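Local structure of ATP/GTP-binding site-containing protein A (Brucella abortus, 6NTR) at residues Thr85-Lys89 / Glu90-Glu94; Glu199-Asp202 / Gly203-Ile206; Ala99-Asp103 / Gly104-Val108. The protein functions in the periplasm of Brucella abortus, where it maintains the integrity of the cell envelope. All coordinates share one frame; numbering follows the deposited sequence.

Contact 1. Residues Thr85-Lys89 / Glu90-Glu94; sequences TFVDK and ELVKE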
loop_
_atom_site.group_PDB
_atom_site.type_symbol
_atom_site.label_atom_id
_atom_site.label_comp_id
_atom_site.label_asym_id
_atom_site.label_seq_id
_atom_site.Cartn_x
_atom_site.Cartn_y
_atom_site.Cartn_z
ATOM N N THR A 85 2.092 -6.451 -14.049
ATOM C CA THR A 85 1.449 -5.237 -14.537
ATOM C C THR A 85 0.990 -5.474 -15.971
ATOM O O THR A 85 1.818 -5.722 -16.856
ATOM C CB THR A 85 2.426 -4.054 -14.475
ATOM O OG1 THR A 85 3.049 -4.008 -13.181
ATOM C CG2 THR A 85 1.699 -2.741 -14.728
ATOM N N PHE A 86 -0.319 -5.397 -16.208
ATOM C CA PHE A 86 -0.891 -5.572 -17.537
ATOM C C PHE A 86 -1.389 -4.237 -18.070
ATOM O O PHE A 86 -2.169 -3.557 -17.402
ATOM C CB PHE A 86 -2.057 -6.561 -17.515
ATOM C CG PHE A 86 -1.692 -7.928 -17.033
ATOM C CD1 PHE A 86 -1.023 -8.799 -17.860
ATOM C CD2 PHE A 86 -2.045 -8.348 -15.757
ATOM C CE1 PHE A 86 -0.690 -10.030 -17.418
ATOM C CE2 PHE A 86 -1.711 -9.587 -15.316
ATOM C CZ PHE A 86 -1.037 -10.428 -16.143
ATOM N N VAL A 87 -0.974 -3.879 -19.283
ATOM C CA VAL A 87 -1.434 -2.661 -19.946
ATOM C C VAL A 87 -2.316 -3.053 -21.124
ATOM O O VAL A 87 -1.823 -3.573 -22.132
ATOM C CB VAL A 87 -0.272 -1.785 -20.424
ATOM C CG1 VAL A 87 -0.813 -0.514 -21.027
ATOM C CG2 VAL A 87 0.632 -1.452 -19.290
ATOM N N ASP A 88 -3.611 -2.747 -21.022
ATOM C CA ASP A 88 -4.579 -3.129 -22.047
ATOM C C ASP A 88 -4.417 -4.608 -22.377
ATOM O O ASP A 88 -4.344 -5.011 -23.539
ATOM C CB ASP A 88 -4.453 -2.248 -23.293
ATOM C CG ASP A 88 -4.754 -0.779 -23.007
ATOM O OD1 ASP A 88 -5.806 -0.488 -22.404
ATOM O OD2 ASP A 88 -3.934 0.088 -23.374
ATOM N N LYS A 89 -4.363 -5.400 -21.321
ATOM C CA LYS A 89 -4.308 -6.852 -21.385
ATOM C C LYS A 89 -3.003 -7.513 -21.770
ATOM O O LYS A 89 -2.967 -8.708 -21.959
ATOM C CB LYS A 89 -5.472 -7.365 -22.225
ATOM C CG LYS A 89 -6.765 -6.657 -21.873
ATOM C CD LYS A 89 -7.989 -7.281 -22.495
ATOM C CE LYS A 89 -9.056 -7.510 -21.452
ATOM N NZ LYS A 89 -10.421 -7.422 -22.026
ATOM N N GLU A 90 -1.930 -6.755 -21.854
ATOM C CA GLU A 90 -0.646 -7.316 -22.204
ATOM C C GLU A 90 0.293 -7.193 -21.044
ATOM O O GLU A 90 0.387 -6.133 -20.456
ATOM C CB GLU A 90 -0.040 -6.557 -23.360
ATOM C CG GLU A 90 -0.998 -6.260 -24.481
ATOM C CD GLU A 90 -0.335 -5.515 -25.612
ATOM O OE1 GLU A 90 0.813 -5.063 -25.437
ATOM O OE2 GLU A 90 -0.969 -5.381 -26.673
ATOM N N LEU A 91 1.016 -8.255 -20.722
ATOM C CA LEU A 91 1.930 -8.182 -19.606
ATOM C C LEU A 91 3.109 -7.381 -20.071
ATOM O O LEU A 91 3.867 -7.820 -20.912
ATOM C CB LEU A 91 2.404 -9.575 -19.231
ATOM C CG LEU A 91 3.517 -9.589 -18.198
ATOM C CD1 LEU A 91 2.972 -9.108 -16.873
ATOM C CD2 LEU A 91 4.123 -10.968 -18.040
ATOM N N VAL A 92 3.266 -6.194 -19.508
ATOM C CA VAL A 92 4.361 -5.331 -19.889
ATOM C C VAL A 92 5.448 -5.280 -18.850
ATOM O O VAL A 92 6.554 -4.847 -19.128
ATOM C CB VAL A 92 3.882 -3.904 -20.167
ATOM C CG1 VAL A 92 3.375 -3.254 -18.896
ATOM C CG2 VAL A 92 5.012 -3.092 -20.759
ATOM N N LYS A 93 5.121 -5.695 -17.640
ATOM C CA LYS A 93 6.119 -5.710 -16.600
ATOM C C LYS A 93 5.898 -6.798 -15.573
ATOM O O LYS A 93 4.795 -7.031 -15.146
ATOM C CB LYS A 93 6.164 -4.341 -15.912
ATOM C CG LYS A 93 7.550 -3.753 -15.763
ATOM C CD LYS A 93 7.474 -2.243 -15.611
ATOM C CE LYS A 93 8.728 -1.662 -14.973
ATOM N NZ LYS A 93 9.267 -0.490 -15.720
ATOM N N GLU A 94 6.974 -7.437 -15.158
ATOM C CA GLU A 94 6.901 -8.453 -14.137
ATOM C C GLU A 94 8.079 -8.256 -13.219
ATOM O O GLU A 94 9.198 -8.141 -13.674
ATOM C CB GLU A 94 6.931 -9.844 -14.760
ATOM C CG GLU A 94 6.943 -10.989 -13.765
ATOM C CD GLU A 94 6.796 -12.348 -14.433
ATOM O OE1 GLU A 94 7.237 -12.510 -15.587
ATOM O OE2 GLU A 94 6.232 -13.244 -13.791
#
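Phe-86 meets Glu-90 and Leu-91 through CB and the CD1-CE1 edge of its ring. At the root, CB is 3.8 Å from Glu-90 O. With CG beside the backbone N (chi1 -60°), the ring lies across the facing strand and turns its CD1 and CE1 side toward it. CD1 is 3.5 Å from Leu-91 CA, and Glu-90 C sits in plane at the ring edge. One atom further, CE1 reaches Leu-91 CB at 3.6 Å and has Leu-91 CD1 at 3.8 Å. On the face of Thr-85 and Val-87, Val-87 CG2 meets CG1 of the bulge residue Val-92 at 3.3 Å, tighter than usual van der Waals contact. Thr-85 and Lys-93 share that face, lying alongside each other with both pointing the same way.

The backbone explains the offset between these pairs. Thr-85 O receives Val-92 N at 3.1 Å, with a C=O...N angle of 166°, and also a weak bond from Lys-93 N at 3.4 Å. Two consecutive N-H groups on one carbonyl shift the register by one residue. Beyond the shift, Val-87 N donates to Glu-90 O at 2.9 Å. The return bond, from Glu-90 N to Val-87 O, arrives 70° out of the carbonyl plane, as the chain reverses there. At the turn, Asp-88 OD1 accepts a hydrogen bond from Val-63 N, tying the tip to strand 62-72. The paired Val-87/Glu-90 bonds and the type I' turn define a two-residue beta hairpin, with a classic beta bulge one residue pair further along, Val-92 and Lys-93 opposite Thr-85.

Contact 2. Residues Glu199-Asp202 / Gly203-Ile206; sequences EQQD and GMPI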
loop_
_atom_site.group_PDB
_atom_site.type_symbol
_atom_site.label_atom_id
_atom_site.label_comp_id
_atom_site.label_asym_id
_atom_site.label_seq_id
_atom_site.Cartn_x
_atom_site.Cartn_y
_atom_site.Cartn_z
ATOM N N GLU A 199 16.618 11.763 -5.140
ATOM C CA GLU A 199 16.299 13.107 -5.581
ATOM C C GLU A 199 14.848 13.455 -5.282
ATOM O O GLU A 199 13.976 12.602 -5.325
ATOM C CB GLU A 199 16.659 13.326 -7.044
ATOM C CG GLU A 199 17.558 14.524 -7.278
ATOM C CD GLU A 199 18.577 14.308 -8.379
ATOM O OE1 GLU A 199 18.612 15.123 -9.313
ATOM O OE2 GLU A 199 19.356 13.344 -8.310
ATOM N N GLN A 200 14.609 14.707 -4.945
ATOM C CA GLN A 200 13.285 15.204 -4.635
ATOM C C GLN A 200 13.165 16.481 -5.409
ATOM O O GLN A 200 14.115 17.243 -5.474
ATOM C CB GLN A 200 13.151 15.484 -3.144
ATOM C CG GLN A 200 14.362 15.088 -2.315
ATOM C CD GLN A 200 15.592 15.868 -2.696
ATOM O OE1 GLN A 200 15.493 16.884 -3.362
ATOM N NE2 GLN A 200 16.755 15.369 -2.323
ATOM N N GLN A 201 12.024 16.735 -6.018
ATOM C CA GLN A 201 11.945 17.947 -6.796
ATOM C C GLN A 201 12.099 19.202 -5.941
ATOM O O GLN A 201 12.872 20.089 -6.260
ATOM C CB GLN A 201 10.633 17.973 -7.569
ATOM C CG GLN A 201 9.844 16.672 -7.499
ATOM C CD GLN A 201 9.019 16.417 -8.738
ATOM O OE1 GLN A 201 7.809 16.576 -8.732
ATOM N NE2 GLN A 201 9.676 16.022 -9.808
ATOM N N ASP A 202 11.357 19.271 -4.846
ATOM C CA ASP A 202 11.414 20.381 -3.900
ATOM C C ASP A 202 11.402 19.765 -2.521
ATOM O O ASP A 202 10.774 20.286 -1.624
ATOM C CB ASP A 202 10.188 21.297 -3.986
ATOM C CG ASP A 202 9.625 21.430 -5.374
ATOM O OD1 ASP A 202 10.354 21.877 -6.260
ATOM O OD2 ASP A 202 8.450 21.100 -5.574
ATOM N N GLY A 203 12.062 18.635 -2.356
ATOM C CA GLY A 203 12.001 17.935 -1.093
ATOM C C GLY A 203 10.592 17.366 -0.972
ATOM O O GLY A 203 10.091 17.104 0.111
HETATM N N MSE A 204 9.942 17.202 -2.113
HETATM C CA MSE A 204 8.594 16.693 -2.177
HETATM C C MSE A 204 8.627 15.223 -1.989
HETATM O O MSE A 204 9.655 14.619 -2.302
HETATM C CB MSE A 204 8.051 16.990 -3.563
HETATM C CG MSE A 204 7.181 18.235 -3.576
HETATM SE SE MSE A 204 6.338 18.450 -5.335
HETATM C CE MSE A 204 4.444 18.516 -4.831
ATOM N N PRO A 205 7.558 14.618 -1.494
ATOM C CA PRO A 205 7.601 13.158 -1.370
ATOM C C PRO A 205 7.277 12.545 -2.739
ATOM O O PRO A 205 6.573 13.183 -3.506
ATOM C CB PRO A 205 6.517 12.853 -0.349
ATOM C CG PRO A 205 5.479 13.853 -0.601
ATOM C CD PRO A 205 6.194 15.097 -0.988
ATOM N N ILE A 206 7.779 11.360 -3.049
ATOM C CA ILE A 206 7.483 10.754 -4.340
ATOM C C ILE A 206 6.024 10.326 -4.414
ATOM O O ILE A 206 5.447 10.268 -5.500
ATOM C CB ILE A 206 8.424 9.572 -4.606
ATOM C CG1 ILE A 206 8.246 8.539 -3.504
ATOM C CG2 ILE A 206 9.876 10.035 -4.693
ATOM C CD1 ILE A 206 9.231 7.443 -3.556
#
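Asp-202 OD2 lies against the selenomethionine at Met-204. It is 3.4 Å from Met-204 SE and 3.7 Å from Met-204 CG, a van der Waals approach and not a hydrogen bond. Seen from selenium, the oxygen is in line with neither the bond to CG nor the bond to CE. The two side chains run alongside each other and point the same way. A second oxygen, Gln-201 OE1, stands off at 4.1 Å from the same SE and comes from a direction roughly perpendicular to that of OD2; its extended chain crosses the selenomethionine at a slant.

On the inside of the bend, Gln-200 CB lies over the Gly-203 backbone, 3.4 Å from its CA and as close to its N. A bend at chi2 (63°) then carries the Gln-200 amide away from 203-206. Gly-203 adopts a positive phi of 70°, which helps to turn the backbone, and offers only backbone atoms to Gln-200. Although Asp-202 O and Met-204 N approach to 3.2 Å, the angle is too poor for a hydrogen bond. The bend is probably held by backbone conformation and a few van der Waals touches, consistent with its wholly exposed touching residues.

This is an irregular surface loop linking strand 187-195 to strand 207-214, which pair antiparallel. At its returning end Pro-205 packs on Ala-193 and Phe-195, and Ile-206 on Tyr-194, laying the chain back against strand 187-195 just before strand 207-214 begins.

Contact 3. Residues Ala99-Asp103 / Gly104-Val108; sequences AKLED and GKTVV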
loop_
_atom_site.group_PDB
_atom_site.type_symbol
_atom_site.label_atom_id
_atom_site.label_comp_id
_atom_site.label_asym_id
_atom_site.label_seq_id
_atom_site.Cartn_x
_atom_site.Cartn_y
_atom_site.Cartn_z
ATOM N N ALA A 99 13.687 -10.950 -0.491
ATOM C CA ALA A 99 14.526 -10.132 0.368
ATOM C C ALA A 99 14.557 -10.740 1.763
ATOM O O ALA A 99 13.578 -11.338 2.218
ATOM C CB ALA A 99 14.029 -8.689 0.434
ATOM N N LYS A 100 15.678 -10.595 2.452
ATOM C CA LYS A 100 15.801 -11.140 3.794
ATOM C C LYS A 100 16.436 -10.144 4.737
ATOM O O LYS A 100 17.259 -9.335 4.331
ATOM C CB LYS A 100 16.653 -12.407 3.773
ATOM C CG LYS A 100 16.657 -13.186 5.074
ATOM C CD LYS A 100 17.779 -14.209 5.094
ATOM C CE LYS A 100 17.999 -14.797 6.478
ATOM N NZ LYS A 100 16.801 -14.690 7.346
ATOM N N LEU A 101 16.056 -10.210 6.001
ATOM C CA LEU A 101 16.660 -9.328 6.966
ATOM C C LEU A 101 17.705 -10.127 7.722
ATOM O O LEU A 101 17.392 -10.882 8.627
ATOM C CB LEU A 101 15.623 -8.753 7.929
ATOM C CG LEU A 101 14.703 -7.621 7.454
ATOM C CD1 LEU A 101 13.845 -7.092 8.583
ATOM C CD2 LEU A 101 15.434 -6.500 6.744
ATOM N N GLU A 102 18.955 -9.937 7.331
ATOM C CA GLU A 102 20.081 -10.595 7.961
ATOM C C GLU A 102 21.257 -9.629 8.000
ATOM O O GLU A 102 21.525 -8.940 7.024
ATOM C CB GLU A 102 20.470 -11.844 7.180
ATOM C CG GLU A 102 20.960 -11.560 5.774
ATOM C CD GLU A 102 21.318 -12.818 5.012
ATOM O OE1 GLU A 102 21.278 -13.901 5.615
ATOM O OE2 GLU A 102 21.640 -12.719 3.815
ATOM N N ASP A 103 21.969 -9.596 9.119
ATOM C CA ASP A 103 23.132 -8.725 9.284
ATOM C C ASP A 103 22.865 -7.229 9.137
ATOM O O ASP A 103 23.693 -6.501 8.608
ATOM C CB ASP A 103 24.249 -9.131 8.324
ATOM C CG ASP A 103 25.575 -8.495 8.677
ATOM O OD1 ASP A 103 25.755 -8.115 9.850
ATOM O OD2 ASP A 103 26.440 -8.377 7.787
ATOM N N GLY A 104 21.698 -6.789 9.585
ATOM C CA GLY A 104 21.341 -5.386 9.570
ATOM C C GLY A 104 21.449 -4.773 8.203
ATOM O O GLY A 104 21.713 -3.593 8.050
ATOM N N LYS A 105 21.219 -5.595 7.202
ATOM C CA LYS A 105 21.280 -5.164 5.833
ATOM C C LYS A 105 20.127 -5.838 5.157
ATOM O O LYS A 105 19.586 -6.795 5.681
ATOM C CB LYS A 105 22.589 -5.603 5.189
ATOM C CG LYS A 105 22.876 -7.099 5.248
ATOM C CD LYS A 105 23.985 -7.467 4.270
ATOM C CE LYS A 105 24.720 -8.742 4.653
ATOM N NZ LYS A 105 26.052 -8.838 3.989
ATOM N N THR A 106 19.727 -5.326 4.009
ATOM C CA THR A 106 18.658 -5.960 3.287
ATOM C C THR A 106 19.217 -6.501 1.982
ATOM O O THR A 106 19.548 -5.738 1.088
ATOM C CB THR A 106 17.527 -4.970 3.002
ATOM O OG1 THR A 106 18.088 -3.702 2.671
ATOM C CG2 THR A 106 16.651 -4.823 4.209
ATOM N N VAL A 107 19.305 -7.825 1.881
ATOM C CA VAL A 107 19.761 -8.490 0.669
ATOM C C VAL A 107 18.541 -8.869 -0.166
ATOM O O VAL A 107 17.655 -9.604 0.292
ATOM C CB VAL A 107 20.628 -9.714 0.999
ATOM C CG1 VAL A 107 19.978 -10.559 2.078
ATOM C CG2 VAL A 107 20.870 -10.539 -0.249
ATOM N N VAL A 108 18.485 -8.347 -1.384
ATOM C CA VAL A 108 17.339 -8.504 -2.267
ATOM C C VAL A 108 17.745 -9.394 -3.428
ATOM O O VAL A 108 18.621 -9.028 -4.220
ATOM C CB VAL A 108 16.837 -7.149 -2.780
ATOM C CG1 VAL A 108 15.670 -7.352 -3.714
ATOM C CG2 VAL A 108 16.442 -6.267 -1.623
#
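Lys-100 N donates to Val-107 O at 3.1 Å, with an N-H...O angle of 150°, between two strands whose directions differ by 154°. They form a tight antiparallel beta hairpin whose turn residues, Asp-103 and Gly-104, both have positive phi. The bond that would close it, Lys-105 N to Glu-102 O, is weak and doubtful, because that oxygen is crowded in the model. Ala-99 CA lies 3.2 Å from Val-107 O, so the carbonyl takes one N-H bond and one weaker C-H...O contact.

One face carries Ala-99, Leu-101, Thr-106 and Val-108, all but Leu-101 buried. Ala-99 CB rests on Val-108 CG2, and both residues pack on Phe-149. Leu-101 and Thr-106 run side by side, and Thr-106 OG1 bonds to Lys-121 O. On the opposite face, Glu-102 reaches over Val-107, its OE2 3.2 Å from Val-107 CG1. Lys-105 extends back past Asp-103, where NZ and OD2 make a long salt bridge of 3.8 Å; NZ makes a second, weak long ion pair with Asp-119. The tightest carbon pair is on the face of Leu-101 and Thr-106: Leu-101 CD2 meets Thr-106 CG2 at 3.3 Å.

Overall arrangement
Contacts 1 and 3 mark the two ends of strand 90-102: the first turns the chain into it from strand 78-87, the second turns it out into strand 105-112. Their centres are about 30 Å apart. Contact 2 belongs to another region, the loop between strands 187-195 and 207-214, with its centre about 28 Å from that of contact 1 and about 27 Å from that of contact 3. Contacts 1 and 2 are surface features without a buried residue; contact 3 is partly buried, one face looking inward. Chemistry follows place: backbone bonding dominates the bulged hairpin, contact 3 adds apolar packing and a long ion pair to its backbone bonding, and the loop relies on van der Waals touches.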